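Local atomic coordinates of hydrolase (Bacteroides thetaiotaomicron, PDB entry 2OBB), a protein that binds magnesium and is probably a hydrolase of the haloacid dehalogenase (HAD) type, although its substrate is not known. Residues A[5-10]-A[87-92]; A[9-14]-A[47-52]; A[42-47]-A[68-73]. All blocks are in the same frame, centred on the assembly; numbering follows the deposited sequence.

Interaction 1: residues A[5-10]-A[87-92]; sequences TIAVDF and RKLKAD. With MG (magnesium ion), chain B.
Two hydrogen bonds join the start of strand 5-8 to Asp92, at the end of the loop that precedes strand 93-95 (residues 87-92). Both use the backbone of Thr5. Its N donates to Asp92 OD2 at 3.1 Å, almost straight at 177°, and meets the anti lone pair of that oxygen. In return Asp92 N donates to Thr5 O at 2.7 Å, in the carbonyl plane but more bent. The Asp92 carboxylate reaches back because its CG lies anti to its own carbonyl carbon, chi1 -63°.

One water completes the polar group. It donates to Asp92 OD2 at 2.6 Å and is hydrogen-bonded to Thr5 OG1 at 2.5 Å. OD2 is thus gripped by a backbone N-H and a water.

The apolar part is small. Ala7 CB points toward the loop and meets Ala91 CB at 3.8 Å and Leu89 CD1 at 4.0 Å. Leu89 also packs on Ile44 and Trp46. Lys88 forms salt bridges with Asp9 and Asp96 of the second subunit.

Toward the other end of 5-10, Asp9 OD2 binds the magnesium at 2.1 Å. The metal ligand follows strand 5-8, consistent with a HAD-type fold. The chemistry is therefore split. One backbone bond and one backbone-to-carboxylate bond hold the loop end beside Thr5, just before strand 93-95, which pairs with 5-8 at Ala7 in the parallel sheet.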
loop_
_atom_site.group_PDB
_atom_site.type_symbol
_atom_site.label_atom_id
_atom_site.label_comp_id
_atom_site.label_asym_id
_atom_site.label_seq_id
_atom_site.Cartn_x
_atom_site.Cartn_y
_atom_site.Cartn_z
ATOM N N THR A 5 3.454 8.864 9.904
ATOM C CA THR A 5 4.486 8.380 9.015
ATOM C C THR A 5 3.812 7.868 7.753
ATOM O O THR A 5 3.054 6.902 7.786
ATOM C CB THR A 5 5.270 7.246 9.684
ATOM O OG1 THR A 5 5.811 7.711 10.926
ATOM C CG2 THR A 5 6.405 6.756 8.771
ATOM N N ILE A 6 4.105 8.507 6.634
ATOM C CA ILE A 6 3.418 8.260 5.377
ATOM C C ILE A 6 4.414 7.621 4.418
ATOM O O ILE A 6 5.474 8.216 4.165
ATOM C CB ILE A 6 2.919 9.582 4.810
ATOM C CG1 ILE A 6 1.992 10.272 5.846
ATOM C CG2 ILE A 6 2.224 9.380 3.475
ATOM C CD1 ILE A 6 1.497 11.607 5.440
ATOM N N ALA A 7 4.080 6.428 3.893
ATOM C CA ALA A 7 4.878 5.793 2.860
ATOM C C ALA A 7 4.404 6.289 1.504
ATOM O O ALA A 7 3.220 6.214 1.213
ATOM C CB ALA A 7 4.737 4.287 2.937
ATOM N N VAL A 8 5.309 6.801 0.679
ATOM C CA VAL A 8 4.909 7.304 -0.628
ATOM C C VAL A 8 5.630 6.581 -1.748
ATOM O O VAL A 8 6.876 6.538 -1.804
ATOM C CB VAL A 8 5.103 8.850 -0.779
ATOM C CG1 VAL A 8 4.334 9.393 -2.053
ATOM C CG2 VAL A 8 4.636 9.575 0.480
ATOM N N ASP A 9 4.844 6.029 -2.661
ATOM C CA ASP A 9 5.406 5.368 -3.824
ATOM C C ASP A 9 6.022 6.416 -4.750
ATOM O O ASP A 9 5.730 7.602 -4.628
ATOM C CB ASP A 9 4.319 4.579 -4.518
ATOM C CG ASP A 9 4.779 3.955 -5.794
ATOM O OD1 ASP A 9 5.778 3.229 -5.762
ATOM O OD2 ASP A 9 4.117 4.157 -6.837
ATOM N N PHE A 10 6.889 5.989 -5.662
ATOM C CA PHE A 10 7.458 6.931 -6.583
ATOM C C PHE A 10 6.786 6.876 -7.959
ATOM O O PHE A 10 6.034 7.815 -8.306
ATOM C CB PHE A 10 8.972 6.750 -6.687
ATOM C CG PHE A 10 9.651 7.796 -7.526
ATOM C CD1 PHE A 10 9.655 9.137 -7.133
ATOM C CD2 PHE A 10 10.320 7.442 -8.699
ATOM C CE1 PHE A 10 10.312 10.121 -7.902
ATOM C CE2 PHE A 10 10.978 8.429 -9.482
ATOM C CZ PHE A 10 10.970 9.761 -9.078
ATOM N N ARG A 87 9.745 -6.746 6.898
ATOM C CA ARG A 87 9.988 -6.346 5.520
ATOM C C ARG A 87 9.057 -5.204 5.069
ATOM O O ARG A 87 9.500 -4.244 4.432
ATOM C CB ARG A 87 9.882 -7.549 4.589
ATOM C CG ARG A 87 10.407 -7.272 3.216
ATOM C CD ARG A 87 10.393 -8.514 2.367
ATOM N NE ARG A 87 10.381 -8.142 0.958
ATOM C CZ ARG A 87 10.551 -8.980 -0.054
ATOM N NH1 ARG A 87 10.739 -10.260 0.158
ATOM N NH2 ARG A 87 10.525 -8.523 -1.292
ATOM N N LYS A 88 7.779 -5.291 5.437
ATOM C CA LYS A 88 6.816 -4.241 5.138
ATOM C C LYS A 88 7.047 -3.068 6.106
ATOM O O LYS A 88 7.210 -3.282 7.304
ATOM C CB LYS A 88 5.388 -4.801 5.281
ATOM C CG LYS A 88 4.274 -3.860 4.868
ATOM C CD LYS A 88 2.906 -4.510 5.064
ATOM C CE LYS A 88 1.769 -3.528 4.810
ATOM N NZ LYS A 88 0.453 -4.006 5.379
ATOM N N LEU A 89 7.050 -1.844 5.591
ATOM C CA LEU A 89 7.171 -0.654 6.435
ATOM C C LEU A 89 6.098 -0.593 7.511
ATOM O O LEU A 89 4.964 -1.054 7.307
ATOM C CB LEU A 89 7.051 0.620 5.610
ATOM C CG LEU A 89 8.178 0.945 4.642
ATOM C CD1 LEU A 89 7.997 2.358 4.137
ATOM C CD2 LEU A 89 9.565 0.729 5.255
ATOM N N LYS A 90 6.439 0.015 8.637
ATOM C CA LYS A 90 5.465 0.216 9.692
ATOM C C LYS A 90 4.701 1.537 9.558
ATOM O O LYS A 90 4.046 1.958 10.512
ATOM C CB LYS A 90 6.132 0.100 11.060
ATOM C CG LYS A 90 6.824 -1.227 11.221
ATOM C CD LYS A 90 7.039 -1.582 12.697
ATOM C CE LYS A 90 7.399 -3.037 12.855
ATOM N NZ LYS A 90 8.797 -3.231 12.433
ATOM N N ALA A 91 4.749 2.165 8.385
ATOM C CA ALA A 91 4.035 3.420 8.122
ATOM C C ALA A 91 2.573 3.463 8.622
ATOM O O ALA A 91 1.914 2.436 8.691
ATOM C CB ALA A 91 4.066 3.709 6.652
ATOM N N ASP A 92 2.053 4.651 8.911
ATOM C CA ASP A 92 0.631 4.811 9.302
ATOM C C ASP A 92 -0.321 4.932 8.088
ATOM O O ASP A 92 -1.552 4.731 8.200
ATOM C CB ASP A 92 0.481 6.064 10.183
ATOM C CG ASP A 92 1.258 5.951 11.489
ATOM O OD1 ASP A 92 1.071 4.930 12.184
ATOM O OD2 ASP A 92 2.071 6.855 11.785
HETATM MG MG MG B . 3.696 3.167 -8.637
HETATM O O HOH W 1 4.406 6.938 12.858
HETATM O O HOH W 2 5.392 2.078 -8.571
HETATM O O HOH W 3 3.121 1.691 -7.216
HETATM O O HOH W 4 2.984 2.196 -10.377
#

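Interaction 2: residues A[9-14]-A[47-52]; sequences DFDGTI and SVREGE. With MG (magnesium ion), chain B.
Arg49 CG lies anti to its carbonyl carbon, chi1 -74°, and the chain then runs extended from CG to NE. Asp11 has CG anti to its own carbonyl carbon, chi1 -52°, which brings its carboxylate to meet the guanidinium. The two groups are nearly coplanar and form a side-on salt bridge. Arg49 NE donates to Asp11 OD2 at 2.9 Å and Arg49 NH2 to Asp11 OD1 at 2.8 Å, each on a syn lone pair. Phe10 stands upright to the guanidinium, with CE2 over one of its faces and CD2 3.4 Å from Arg49 NE.

Two waters link the segments further. One donates to Asp9 OD1 and Asp11 OD2, accepts from Asp11 N, and is hydrogen-bonded to Ser47 OG at 2.7 Å. The other joins Asp9 OD1 to Val48 N. Ser47 OG also accepts from Arg49 N, an ST turn.

Asp11 contributes its backbone O to the magnesium beside Asp9; three waters and Asp97 OD1 complete the six ligands. Thr13 OG1 donates to Asp9 OD2 at 2.7 Å, so it probably helps to orient this ligand. Asp9, Asp11 and Thr13 fit the HAD-type DxDx(T/V) pattern. The salt bridge probably steadies the Asp11 carboxylate, which does not touch the metal.

The contact joins the loop after strand 5-8 to the lead-in of helix 51-62. Phe10 continues onto that helix, at Ala57 and Cys61.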
loop_
_atom_site.group_PDB
_atom_site.type_symbol
_atom_site.label_atom_id
_atom_site.label_comp_id
_atom_site.label_asym_id
_atom_site.label_seq_id
_atom_site.Cartn_x
_atom_site.Cartn_y
_atom_site.Cartn_z
ATOM N N ASP A 9 4.844 6.029 -2.661
ATOM C CA ASP A 9 5.406 5.368 -3.824
ATOM C C ASP A 9 6.022 6.416 -4.750
ATOM O O ASP A 9 5.730 7.602 -4.628
ATOM C CB ASP A 9 4.319 4.579 -4.518
ATOM C CG ASP A 9 4.779 3.955 -5.794
ATOM O OD1 ASP A 9 5.778 3.229 -5.762
ATOM O OD2 ASP A 9 4.117 4.157 -6.837
ATOM N N PHE A 10 6.889 5.989 -5.662
ATOM C CA PHE A 10 7.458 6.931 -6.583
ATOM C C PHE A 10 6.786 6.876 -7.959
ATOM O O PHE A 10 6.034 7.815 -8.306
ATOM C CB PHE A 10 8.972 6.750 -6.687
ATOM C CG PHE A 10 9.651 7.796 -7.526
ATOM C CD1 PHE A 10 9.655 9.137 -7.133
ATOM C CD2 PHE A 10 10.320 7.442 -8.699
ATOM C CE1 PHE A 10 10.312 10.121 -7.902
ATOM C CE2 PHE A 10 10.978 8.429 -9.482
ATOM C CZ PHE A 10 10.970 9.761 -9.078
ATOM N N ASP A 11 7.045 5.809 -8.736
ATOM C CA ASP A 11 6.529 5.732 -10.106
ATOM C C ASP A 11 5.007 5.560 -10.191
ATOM O O ASP A 11 4.430 4.615 -9.617
ATOM C CB ASP A 11 7.207 4.624 -10.903
ATOM C CG ASP A 11 8.715 4.701 -10.846
ATOM O OD1 ASP A 11 9.317 5.485 -11.612
ATOM O OD2 ASP A 11 9.299 3.962 -10.027
ATOM N N GLY A 12 4.368 6.471 -10.923
ATOM C CA GLY A 12 2.916 6.478 -11.056
ATOM C C GLY A 12 2.240 7.256 -9.936
ATOM O O GLY A 12 1.031 7.463 -9.968
ATOM N N THR A 13 3.026 7.671 -8.942
ATOM C CA THR A 13 2.517 8.348 -7.766
ATOM C C THR A 13 3.016 9.785 -7.653
ATOM O O THR A 13 2.222 10.698 -7.508
ATOM C CB THR A 13 2.890 7.577 -6.472
ATOM O OG1 THR A 13 2.413 6.234 -6.574
ATOM C CG2 THR A 13 2.273 8.232 -5.219
ATOM N N ILE A 14 4.341 9.962 -7.659
ATOM C CA ILE A 14 4.977 11.274 -7.628
ATOM C C ILE A 14 5.282 11.728 -9.073
ATOM O O ILE A 14 5.191 12.930 -9.391
ATOM C CB ILE A 14 6.287 11.243 -6.767
ATOM C CG1 ILE A 14 5.974 11.005 -5.276
ATOM C CG2 ILE A 14 7.088 12.555 -6.900
ATOM C CD1 ILE A 14 7.202 10.889 -4.396
ATOM N N SER A 47 9.484 2.320 -2.605
ATOM C CA SER A 47 9.595 1.995 -4.016
ATOM C C SER A 47 10.277 0.653 -4.225
ATOM O O SER A 47 11.150 0.260 -3.446
ATOM C CB SER A 47 10.424 3.076 -4.696
ATOM O OG SER A 47 10.493 2.862 -6.083
ATOM N N VAL A 48 9.890 -0.060 -5.281
ATOM C CA VAL A 48 10.609 -1.260 -5.657
ATOM C C VAL A 48 12.013 -0.887 -6.155
ATOM O O VAL A 48 12.882 -1.749 -6.240
ATOM C CB VAL A 48 9.837 -2.150 -6.699
ATOM C CG1 VAL A 48 8.567 -2.731 -6.071
ATOM C CG2 VAL A 48 9.538 -1.376 -8.000
ATOM N N ARG A 49 12.224 0.396 -6.472
ATOM C CA ARG A 49 13.564 0.913 -6.802
ATOM C C ARG A 49 14.580 0.595 -5.681
ATOM O O ARG A 49 14.295 0.812 -4.483
ATOM C CB ARG A 49 13.520 2.429 -7.058
ATOM C CG ARG A 49 12.895 2.829 -8.400
ATOM C CD ARG A 49 12.722 4.353 -8.550
ATOM N NE ARG A 49 12.112 4.737 -9.829
ATOM C CZ ARG A 49 12.769 5.220 -10.887
ATOM N NH1 ARG A 49 14.087 5.404 -10.853
ATOM N NH2 ARG A 49 12.099 5.526 -11.998
ATOM N N GLU A 50 15.734 0.064 -6.087
ATOM C CA GLU A 50 16.912 -0.155 -5.230
ATOM C C GLU A 50 18.191 0.311 -5.973
ATOM O O GLU A 50 18.192 0.471 -7.197
ATOM C CB GLU A 50 17.096 -1.647 -4.893
ATOM C CG GLU A 50 15.891 -2.386 -4.293
ATOM C CD GLU A 50 15.652 -2.112 -2.786
ATOM O OE1 GLU A 50 16.299 -1.205 -2.180
ATOM O OE2 GLU A 50 14.794 -2.819 -2.213
ATOM N N GLY A 51 19.283 0.510 -5.243
ATOM C CA GLY A 51 20.558 0.868 -5.877
ATOM C C GLY A 51 20.467 2.185 -6.616
ATOM O O GLY A 51 19.755 3.107 -6.170
ATOM N N GLU A 52 21.165 2.295 -7.745
ATOM C CA GLU A 52 21.238 3.569 -8.472
ATOM C C GLU A 52 19.897 4.077 -9.036
ATOM O O GLU A 52 19.746 5.283 -9.260
ATOM C CB GLU A 52 22.339 3.548 -9.544
ATOM C CG GLU A 52 23.769 3.832 -9.006
ATOM C CD GLU A 52 24.067 5.331 -8.792
ATOM O OE1 GLU A 52 24.722 5.937 -9.663
ATOM O OE2 GLU A 52 23.651 5.905 -7.763
HETATM MG MG MG B . 3.696 3.167 -8.637
HETATM O O HOH W 5 7.172 0.633 -6.397
HETATM O O HOH W 6 8.279 3.439 -7.499
HETATM O O HOH W 2 5.392 2.078 -8.571
HETATM O O HOH W 3 3.121 1.691 -7.216
HETATM O O HOH W 4 2.984 2.196 -10.377
#

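Interaction 3: residues A[42-47]-A[68-73]; sequences RLILWS and FYAANK
Arg42 lays its side chain, extended from CG to NE, along Tyr69, both pointing the same way. Its CD sits over the ring centre, a CH-pi contact of 3.8 Å to the Tyr69 centroid. Farther out the guanidinium stacks flat on the ring, with planes 13° apart. The cation-pi contact is off-centre: Arg42 CZ lies toward the hydroxyl end of Tyr69, 3.5 Å from Tyr69 CZ.

Phe68 and Leu45 make a CH-pi contact without a charge. Leu45 CB stands over the centre of the Phe68 ring, 3.8 Å from its centroid, and Leu45 CD1 reaches Phe68 CZ. Leu43 CB touches the same ring at CD1. The sheet face carrying Leu45 and Ala71 turns to helix 51-62, where Leu54 meets Leu45 and Ile58 meets Ala71. Ile44 is on the opposite sheet face, with CG1 at the edge of the Tyr69 ring and CG2 against Lys73 O.

The backbones run parallel. Tyr69 N donates to Leu43 O, Leu45 N to Ala70 O at 2.9 Å, and Asn72 N to Leu45 O at 2.8 Å. Beyond the last of these, the Asn72 side chain takes over. Its OD1 accepts from Ser47 N at 2.9 Å, in the carbonyl plane and on a lone pair. The same oxygen lies at the edge of the Trp46 ring. Trp46 itself packs on Trp46 of the second subunit.

The segments belong to a beta-alpha-beta unit, strand 42-45, helix 51-62 and strand 70-71, as in Rossmann-like folds. The chemistry implies a short strand, outermost within this chain, held by three backbone bonds. An asparagine side chain prolongs the pairing at one end, and a cation-pi stack of Arg42 on Tyr69 lies at the other.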
loop_
_atom_site.group_PDB
_atom_site.type_symbol
_atom_site.label_atom_id
_atom_site.label_comp_id
_atom_site.label_asym_id
_atom_site.label_seq_id
_atom_site.Cartn_x
_atom_site.Cartn_y
_atom_site.Cartn_z
ATOM N N ARG A 42 5.912 12.565 8.612
ATOM C CA ARG A 42 7.162 12.037 8.100
ATOM C C ARG A 42 6.858 11.370 6.771
ATOM O O ARG A 42 5.864 10.672 6.684
ATOM C CB ARG A 42 7.744 10.993 9.043
ATOM C CG ARG A 42 8.333 11.539 10.309
ATOM C CD ARG A 42 8.760 10.391 11.195
ATOM N NE ARG A 42 9.528 10.884 12.336
ATOM C CZ ARG A 42 10.040 10.118 13.288
ATOM N NH1 ARG A 42 9.904 8.801 13.250
ATOM N NH2 ARG A 42 10.707 10.674 14.265
ATOM N N LEU A 43 7.698 11.602 5.762
ATOM C CA LEU A 43 7.582 10.944 4.472
ATOM C C LEU A 43 8.667 9.914 4.315
ATOM O O LEU A 43 9.843 10.205 4.486
ATOM C CB LEU A 43 7.673 11.963 3.324
ATOM C CG LEU A 43 6.731 13.180 3.448
ATOM C CD1 LEU A 43 6.845 14.041 2.187
ATOM C CD2 LEU A 43 5.288 12.801 3.717
ATOM N N ILE A 44 8.275 8.698 3.982
ATOM C CA ILE A 44 9.235 7.658 3.667
ATOM C C ILE A 44 9.012 7.248 2.229
ATOM O O ILE A 44 7.911 6.888 1.860
ATOM C CB ILE A 44 9.088 6.430 4.601
ATOM C CG1 ILE A 44 9.357 6.835 6.055
ATOM C CG2 ILE A 44 10.030 5.306 4.183
ATOM C CD1 ILE A 44 9.327 5.644 7.003
ATOM N N LEU A 45 10.062 7.301 1.418
ATOM C CA LEU A 45 9.974 6.792 0.061
ATOM C C LEU A 45 9.854 5.274 0.089
ATOM O O LEU A 45 10.613 4.595 0.802
ATOM C CB LEU A 45 11.161 7.250 -0.763
ATOM C CG LEU A 45 11.064 6.990 -2.268
ATOM C CD1 LEU A 45 9.852 7.716 -2.902
ATOM C CD2 LEU A 45 12.389 7.446 -2.900
ATOM N N TRP A 46 8.875 4.752 -0.650
ATOM C CA TRP A 46 8.546 3.324 -0.625
ATOM C C TRP A 46 8.395 2.863 -2.054
ATOM O O TRP A 46 7.326 3.023 -2.649
ATOM C CB TRP A 46 7.239 3.138 0.147
ATOM C CG TRP A 46 6.814 1.750 0.574
ATOM C CD1 TRP A 46 5.538 1.302 0.605
ATOM C CD2 TRP A 46 7.638 0.653 1.062
ATOM N NE1 TRP A 46 5.500 0.010 1.070
ATOM C CE2 TRP A 46 6.766 -0.412 1.361
ATOM C CE3 TRP A 46 9.014 0.474 1.263
ATOM C CZ2 TRP A 46 7.214 -1.643 1.885
ATOM C CZ3 TRP A 46 9.467 -0.742 1.764
ATOM C CH2 TRP A 46 8.555 -1.794 2.077
ATOM N N SER A 47 9.484 2.320 -2.605
ATOM C CA SER A 47 9.595 1.995 -4.016
ATOM C C SER A 47 10.277 0.653 -4.225
ATOM O O SER A 47 11.150 0.260 -3.446
ATOM C CB SER A 47 10.424 3.076 -4.696
ATOM O OG SER A 47 10.493 2.862 -6.083
ATOM N N PHE A 68 13.410 12.958 2.171
ATOM C CA PHE A 68 12.644 11.954 2.896
ATOM C C PHE A 68 13.165 11.679 4.303
ATOM O O PHE A 68 14.374 11.728 4.537
ATOM C CB PHE A 68 12.545 10.663 2.068
ATOM C CG PHE A 68 11.721 10.833 0.839
ATOM C CD1 PHE A 68 10.330 10.861 0.927
ATOM C CD2 PHE A 68 12.326 11.041 -0.396
ATOM C CE1 PHE A 68 9.570 11.067 -0.207
ATOM C CE2 PHE A 68 11.570 11.253 -1.532
ATOM C CZ PHE A 68 10.200 11.261 -1.434
ATOM N N TYR A 69 12.250 11.392 5.232
ATOM C CA TYR A 69 12.666 10.897 6.547
ATOM C C TYR A 69 13.541 9.682 6.354
ATOM O O TYR A 69 14.519 9.511 7.082
ATOM C CB TYR A 69 11.491 10.503 7.442
ATOM C CG TYR A 69 11.908 9.945 8.798
ATOM C CD1 TYR A 69 12.480 10.763 9.785
ATOM C CD2 TYR A 69 11.723 8.607 9.099
ATOM C CE1 TYR A 69 12.864 10.238 11.040
ATOM C CE2 TYR A 69 12.091 8.079 10.334
ATOM C CZ TYR A 69 12.654 8.894 11.299
ATOM O OH TYR A 69 13.003 8.337 12.506
ATOM N N ALA A 70 13.144 8.825 5.399
ATOM C CA ALA A 70 13.938 7.652 4.982
ATOM C C ALA A 70 13.466 7.112 3.645
ATOM O O ALA A 70 12.413 7.513 3.158
ATOM C CB ALA A 70 13.921 6.526 6.055
ATOM N N ALA A 71 14.253 6.194 3.082
ATOM C CA ALA A 71 13.975 5.511 1.812
ATOM C C ALA A 71 14.010 4.004 2.012
ATOM O O ALA A 71 15.086 3.415 2.253
ATOM C CB ALA A 71 14.999 5.890 0.753
ATOM N N ASN A 72 12.831 3.391 1.899
ATOM C CA ASN A 72 12.652 1.945 1.977
ATOM C C ASN A 72 13.188 1.395 3.290
ATOM O O ASN A 72 13.607 0.231 3.375
ATOM C CB ASN A 72 13.278 1.235 0.763
ATOM C CG ASN A 72 12.641 1.655 -0.558
ATOM O OD1 ASN A 72 11.528 2.196 -0.583
ATOM N ND2 ASN A 72 13.344 1.418 -1.659
ATOM N N LYS A 73 13.208 2.253 4.298
ATOM C CA LYS A 73 13.484 1.807 5.651
ATOM C C LYS A 73 12.474 2.481 6.556
ATOM O O LYS A 73 11.829 3.475 6.160
ATOM C CB LYS A 73 14.885 2.214 6.097
ATOM C CG LYS A 73 16.038 1.891 5.162
ATOM C CD LYS A 73 17.339 2.322 5.838
ATOM C CE LYS A 73 18.518 2.292 4.898
ATOM N NZ LYS A 73 18.416 1.076 4.052
#

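Overall arrangement
Interactions 1 and 3 lie on the same parallel sheet, where strands 5-8 and 42-45 are neighbours. Interaction 3 is the broadest and only partly buried, running from apolar packing and backbone pairing to a cation-pi stack at an exposed arginine. Interaction 1 is smaller and buried, mixes two hydrogen bonds with a small alanine and leucine contact, and closes the loop of chain within which interaction 3 is nested. Interaction 2 is buried too, but mostly polar, built from a salt bridge, waters and magnesium. It shares Asp9 and Phe10 with interaction 1 and Ser47 with interaction 3. All three reach the second subunit, whose Lys88 bridges to Asp9, placing the metal site near the interface.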